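Local coordinates for transketolase (Campylobacter jejuni, PDB 3L84), which belongs to the transketolases, a family of thiamine diphosphate-dependent enzymes built from two related cofactor-binding-type domains and a smaller C-terminal domain, at residues R60-G65 with A121-F126; E563-Q568 with E574-G579. One frame throughout, in Å; residues are numbered along the deposited sequence.

Contact 1 (R60-G65 with A121-F126); sequences RLVFSG and ANAVGF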
loop_
_atom_site.group_PDB
_atom_site.type_symbol
_atom_site.label_atom_id
_atom_site.label_comp_id
_atom_site.label_asym_id
_atom_site.label_seq_id
_atom_site.Cartn_x
_atom_site.Cartn_y
_atom_site.Cartn_z
ATOM N N ARG A 60 18.866 -20.147 2.249
ATOM C CA ARG A 60 18.172 -19.031 2.898
ATOM C C ARG A 60 16.803 -19.555 3.369
ATOM O O ARG A 60 15.995 -19.979 2.554
ATOM C CB ARG A 60 17.982 -17.812 1.968
ATOM C CG ARG A 60 19.213 -17.259 1.200
ATOM C CD ARG A 60 20.251 -16.797 2.144
ATOM N NE ARG A 60 21.238 -15.848 1.580
ATOM C CZ ARG A 60 22.332 -16.175 0.883
ATOM N NH1 ARG A 60 22.574 -17.437 0.552
ATOM N NH2 ARG A 60 23.233 -15.251 0.536
ATOM N N LEU A 61 16.521 -19.474 4.665
ATOM C CA LEU A 61 15.277 -19.877 5.270
ATOM C C LEU A 61 14.500 -18.629 5.633
ATOM O O LEU A 61 15.039 -17.751 6.297
ATOM C CB LEU A 61 15.549 -20.694 6.518
ATOM C CG LEU A 61 14.375 -21.140 7.378
ATOM C CD1 LEU A 61 13.465 -22.015 6.569
ATOM C CD2 LEU A 61 14.904 -21.831 8.664
ATOM N N VAL A 62 13.259 -18.531 5.186
ATOM C CA VAL A 62 12.373 -17.401 5.488
ATOM C C VAL A 62 11.057 -17.884 6.113
ATOM O O VAL A 62 10.314 -18.651 5.487
ATOM C CB VAL A 62 12.019 -16.604 4.240
ATOM C CG1 VAL A 62 11.058 -15.419 4.568
ATOM C CG2 VAL A 62 13.286 -16.075 3.519
ATOM N N PHE A 63 10.746 -17.413 7.306
ATOM C CA PHE A 63 9.422 -17.606 7.934
ATOM C C PHE A 63 8.546 -16.434 7.517
ATOM O O PHE A 63 8.632 -15.383 8.129
ATOM C CB PHE A 63 9.527 -17.621 9.462
ATOM C CG PHE A 63 9.932 -18.927 10.072
ATOM C CD1 PHE A 63 11.061 -19.601 9.673
ATOM C CD2 PHE A 63 9.221 -19.437 11.169
ATOM C CE1 PHE A 63 11.427 -20.840 10.287
ATOM C CE2 PHE A 63 9.595 -20.624 11.776
ATOM C CZ PHE A 63 10.697 -21.316 11.325
ATOM N N SER A 64 7.690 -16.567 6.514
ATOM C CA SER A 64 6.855 -15.454 6.116
ATOM C C SER A 64 5.842 -15.083 7.191
ATOM O O SER A 64 5.549 -13.911 7.393
ATOM C CB SER A 64 6.177 -15.749 4.780
ATOM O OG SER A 64 5.522 -14.571 4.306
ATOM N N GLY A 65 5.350 -16.090 7.895
ATOM C CA GLY A 65 4.495 -15.871 9.039
ATOM C C GLY A 65 5.401 -15.598 10.221
ATOM O O GLY A 65 5.745 -16.516 10.977
ATOM N N ALA A 121 7.295 -12.805 -0.875
ATOM C CA ALA A 121 7.945 -11.979 -1.877
ATOM C C ALA A 121 9.438 -11.859 -1.580
ATOM O O ALA A 121 10.254 -11.824 -2.497
ATOM C CB ALA A 121 7.266 -10.593 -1.956
ATOM N N ASN A 122 9.824 -11.737 -0.307
ATOM C CA ASN A 122 11.253 -11.686 0.042
ATOM C C ASN A 122 11.949 -12.976 -0.413
ATOM O O ASN A 122 13.065 -12.933 -0.947
ATOM C CB ASN A 122 11.459 -11.599 1.539
ATOM C CG ASN A 122 10.885 -10.342 2.177
ATOM O OD1 ASN A 122 10.882 -9.226 1.578
ATOM N ND2 ASN A 122 10.434 -10.507 3.388
ATOM N N ALA A 123 11.289 -14.114 -0.213
ATOM C CA ALA A 123 11.910 -15.364 -0.591
ATOM C C ALA A 123 12.091 -15.467 -2.106
ATOM O O ALA A 123 13.123 -15.937 -2.591
ATOM C CB ALA A 123 11.098 -16.531 -0.065
ATOM N N VAL A 124 11.086 -15.024 -2.866
ATOM C CA VAL A 124 11.247 -14.914 -4.319
ATOM C C VAL A 124 12.427 -14.019 -4.637
ATOM O O VAL A 124 13.229 -14.311 -5.533
ATOM C CB VAL A 124 9.955 -14.420 -4.976
ATOM C CG1 VAL A 124 10.202 -13.999 -6.450
ATOM C CG2 VAL A 124 8.859 -15.488 -4.875
ATOM N N GLY A 125 12.567 -12.907 -3.893
ATOM C CA GLY A 125 13.694 -12.044 -4.117
ATOM C C GLY A 125 15.057 -12.686 -3.818
ATOM O O GLY A 125 16.007 -12.491 -4.567
ATOM N N PHE A 126 15.144 -13.448 -2.736
ATOM C CA PHE A 126 16.390 -14.190 -2.471
ATOM C C PHE A 126 16.694 -15.169 -3.593
ATOM O O PHE A 126 17.851 -15.347 -3.912
ATOM C CB PHE A 126 16.308 -14.932 -1.130
ATOM C CG PHE A 126 16.491 -14.075 0.092
ATOM C CD1 PHE A 126 17.568 -13.261 0.250
ATOM C CD2 PHE A 126 15.560 -14.140 1.114
ATOM C CE1 PHE A 126 17.752 -12.462 1.415
ATOM C CE2 PHE A 126 15.717 -13.343 2.264
ATOM C CZ PHE A 126 16.819 -12.525 2.418
#
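In the N-terminal, thiamine diphosphate-binding-type domain, an outermost strand of the five-stranded parallel sheet packs against helix 118-137, and V62 and F126 carry most of that alpha/beta layer contact. The axes of strand 60-63 and of the helical segment 121-126 run nearly antiparallel, at 169°, with a closest approach of 9.0 Å. R60 and V62, on one side of the strand, face the helix, while L61 between them points the other way. The register follows: the CA atoms of V62 and A123 are 6.4 Å apart, and R60 lies level with F126.

V62 CG2 meets the ring edge of F126 near its plane, 3.8 Å from F126 CD2 and 3.9 Å from F126 CE2, and also reaches A123 CB at 4.2 Å. The other methyl of V62, CG1, stands anti to the backbone N (chi1 179°), which leaves CG2 beside that nitrogen, on the side of the phenyl ring. R60 adds the aliphatic part of its chain: CG approaches F126 CG obliquely at 4.3 Å. Its guanidinium group belongs to other partners, with NH1 hydrogen-bonded to the carbonyls of L56 and R58, NH2 to that of Y404, and a cation-pi contact to the Y404 ring. F126 also touches A400 and R403 of helix 391-404, and A123 touches I146 and C148 of the neighbouring strand.

No hydrogen bond joins the two segments, although V120 N, just before 121-126 in the same helix, makes a weak one to S64 OG; the strand is hydrogen-bonded through its backbone to strand 146-151. Cohesion between these two segments therefore rests on buried apolar contact, while R60 divides its chain between a hydrocarbon stem against the phenyl ring and a polar end held by carbonyls.

Contact 2 (E563-Q568 with E574-G579); sequences ELFEKQ and ERLLKG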
loop_
_atom_site.group_PDB
_atom_site.type_symbol
_atom_site.label_atom_id
_atom_site.label_comp_id
_atom_site.label_asym_id
_atom_site.label_seq_id
_atom_site.Cartn_x
_atom_site.Cartn_y
_atom_site.Cartn_z
ATOM N N GLU A 563 14.951 15.341 6.786
ATOM C CA GLU A 563 15.474 14.508 7.871
ATOM C C GLU A 563 16.898 14.894 8.251
ATOM O O GLU A 563 17.253 14.902 9.428
ATOM C CB GLU A 563 15.419 13.034 7.497
ATOM C CG GLU A 563 14.014 12.551 7.249
ATOM C CD GLU A 563 13.548 12.551 5.786
ATOM O OE1 GLU A 563 14.098 13.305 4.940
ATOM O OE2 GLU A 563 12.692 11.697 5.465
ATOM N N LEU A 564 17.729 15.226 7.265
ATOM C CA LEU A 564 19.071 15.673 7.579
ATOM C C LEU A 564 19.056 17.026 8.234
ATOM O O LEU A 564 19.855 17.277 9.137
ATOM C CB LEU A 564 19.983 15.713 6.338
ATOM C CG LEU A 564 20.371 14.380 5.757
ATOM C CD1 LEU A 564 21.164 14.592 4.452
ATOM C CD2 LEU A 564 21.134 13.549 6.751
ATOM N N PHE A 565 18.158 17.906 7.823
ATOM C CA PHE A 565 18.069 19.224 8.444
ATOM C C PHE A 565 17.726 19.118 9.932
ATOM O O PHE A 565 18.234 19.880 10.773
ATOM C CB PHE A 565 17.093 20.142 7.679
ATOM C CG PHE A 565 17.136 21.570 8.085
ATOM C CD1 PHE A 565 18.327 22.210 8.409
ATOM C CD2 PHE A 565 15.968 22.316 8.050
ATOM C CE1 PHE A 565 18.335 23.540 8.761
ATOM C CE2 PHE A 565 15.987 23.660 8.375
ATOM C CZ PHE A 565 17.159 24.282 8.739
ATOM N N GLU A 566 16.849 18.178 10.268
ATOM C CA GLU A 566 16.452 17.919 11.653
ATOM C C GLU A 566 17.648 17.558 12.541
ATOM O O GLU A 566 17.560 17.709 13.760
ATOM C CB GLU A 566 15.413 16.797 11.743
ATOM C CG GLU A 566 14.077 17.114 11.145
ATOM C CD GLU A 566 13.094 15.983 11.318
ATOM O OE1 GLU A 566 13.136 14.986 10.539
ATOM O OE2 GLU A 566 12.254 16.061 12.241
ATOM N N LYS A 567 18.729 17.023 11.959
ATOM C CA LYS A 567 19.913 16.602 12.724
ATOM C C LYS A 567 20.912 17.731 12.949
ATOM O O LYS A 567 21.891 17.535 13.675
ATOM C CB LYS A 567 20.660 15.479 12.019
ATOM C CG LYS A 567 19.851 14.251 11.777
ATOM C CD LYS A 567 20.646 13.103 11.132
ATOM C CE LYS A 567 21.699 12.497 12.084
ATOM N NZ LYS A 567 21.182 12.055 13.445
ATOM N N GLN A 568 20.713 18.901 12.351
ATOM C CA GLN A 568 21.721 19.962 12.433
ATOM C C GLN A 568 21.674 20.656 13.774
ATOM O O GLN A 568 20.643 20.620 14.455
ATOM C CB GLN A 568 21.513 20.973 11.302
ATOM C CG GLN A 568 21.561 20.366 9.904
ATOM C CD GLN A 568 22.744 19.482 9.698
ATOM O OE1 GLN A 568 22.593 18.261 9.434
ATOM N NE2 GLN A 568 23.923 20.055 9.826
ATOM N N GLU A 574 19.755 28.302 13.073
ATOM C CA GLU A 574 19.497 29.713 13.347
ATOM C C GLU A 574 20.136 30.636 12.327
ATOM O O GLU A 574 19.612 31.738 12.069
ATOM C CB GLU A 574 19.972 30.090 14.760
ATOM C CG GLU A 574 19.090 29.502 15.812
ATOM C CD GLU A 574 19.502 29.841 17.227
ATOM O OE1 GLU A 574 20.607 30.401 17.429
ATOM O OE2 GLU A 574 18.705 29.522 18.138
ATOM N N ARG A 575 21.270 30.244 11.763
ATOM C CA ARG A 575 21.844 31.024 10.687
ATOM C C ARG A 575 20.940 31.007 9.459
ATOM O O ARG A 575 20.756 32.030 8.808
ATOM C CB ARG A 575 23.225 30.540 10.312
ATOM C CG ARG A 575 23.797 31.377 9.193
ATOM C CD ARG A 575 25.285 31.476 9.202
ATOM N NE ARG A 575 25.712 32.147 7.986
ATOM C CZ ARG A 575 26.967 32.201 7.578
ATOM N NH1 ARG A 575 27.927 31.648 8.312
ATOM N NH2 ARG A 575 27.251 32.791 6.422
ATOM N N LEU A 576 20.390 29.838 9.124
ATOM C CA LEU A 576 19.515 29.744 7.960
ATOM C C LEU A 576 18.192 30.479 8.124
ATOM O O LEU A 576 17.733 31.173 7.194
ATOM C CB LEU A 576 19.198 28.290 7.627
ATOM C CG LEU A 576 20.195 27.590 6.696
ATOM C CD1 LEU A 576 21.661 27.693 7.155
ATOM C CD2 LEU A 576 19.773 26.140 6.510
ATOM N N LEU A 577 17.562 30.293 9.282
ATOM C CA LEU A 577 16.161 30.619 9.474
ATOM C C LEU A 577 16.000 31.985 10.127
ATOM O O LEU A 577 15.788 32.107 11.348
ATOM C CB LEU A 577 15.465 29.507 10.279
ATOM C CG LEU A 577 15.565 28.080 9.667
ATOM C CD1 LEU A 577 14.979 27.036 10.632
ATOM C CD2 LEU A 577 14.909 28.011 8.290
ATOM N N LYS A 578 16.039 33.001 9.289
ATOM C CA LYS A 578 15.992 34.381 9.752
ATOM C C LYS A 578 14.639 35.035 9.495
ATOM O O LYS A 578 13.990 34.770 8.482
ATOM C CB LYS A 578 17.049 35.193 9.019
ATOM C CG LYS A 578 18.472 34.799 9.334
ATOM C CD LYS A 578 18.820 35.015 10.769
ATOM C CE LYS A 578 20.316 34.840 11.004
ATOM N NZ LYS A 578 20.578 34.948 12.426
ATOM N N GLY A 579 14.212 35.891 10.408
ATOM C CA GLY A 579 12.982 36.647 10.219
ATOM C C GLY A 579 11.775 35.748 10.188
ATOM O O GLY A 579 11.726 34.737 10.909
#
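The backbones of 563-568 and 574-579 stay well apart, their closest CA atoms, those of F565 and L576, lying 10.6 Å from each other, so side chains alone bridge the gap. The F565 side chain covers about half of it, the leucine side chains the rest. With CG anti to the backbone N (chi1 -169°), F565 has its ring against two leucines that come from the opposite direction. L576 CD2 lies 3.7 Å from F565 CE1 and 3.9 Å from F565 CZ, whereas L577 CD1 sits 4.0 Å from F565 CZ and 4.2 Å from F565 CE2; both methyls approach the ring obliquely.

F565 and L576 lie on two short successive helices, 562-566 and 570-576, of the transketolase C-terminal domain, in the connection from strand 554-558 to strand 580-584, two parallel strands with 528-532 between them in the sheet. L577 is the first residue after the second helix to leave helical backbone angles, as the chain heads into strand 580-584. Q573 NE2, in that helix, donates a hydrogen bond to F565 O. Further around the cluster, F595 meets the F565 ring with planes at about 40°, and L576 rests on V557, A517 and F510.

Overall arrangement
Contacts 1 and 2 illustrate one principle, an aromatic ring meeting aliphatic side chains with no hydrogen bond between the segments, at two very different separations in sequence. Contact 1 has 55 residues between its segments; contact 2 closes over only five. They follow one another along the chain and occupy different domains, with centres 41 Å apart and nearest atoms about 21 Å apart. The centre of contact 1 lies about 11 Å from the centre of the chain, that of contact 2 about 30 Å. On segment 563-568, E566, which takes no part in contact 2 itself, packs on N590 of the second subunit, while no other chain touches contact 1.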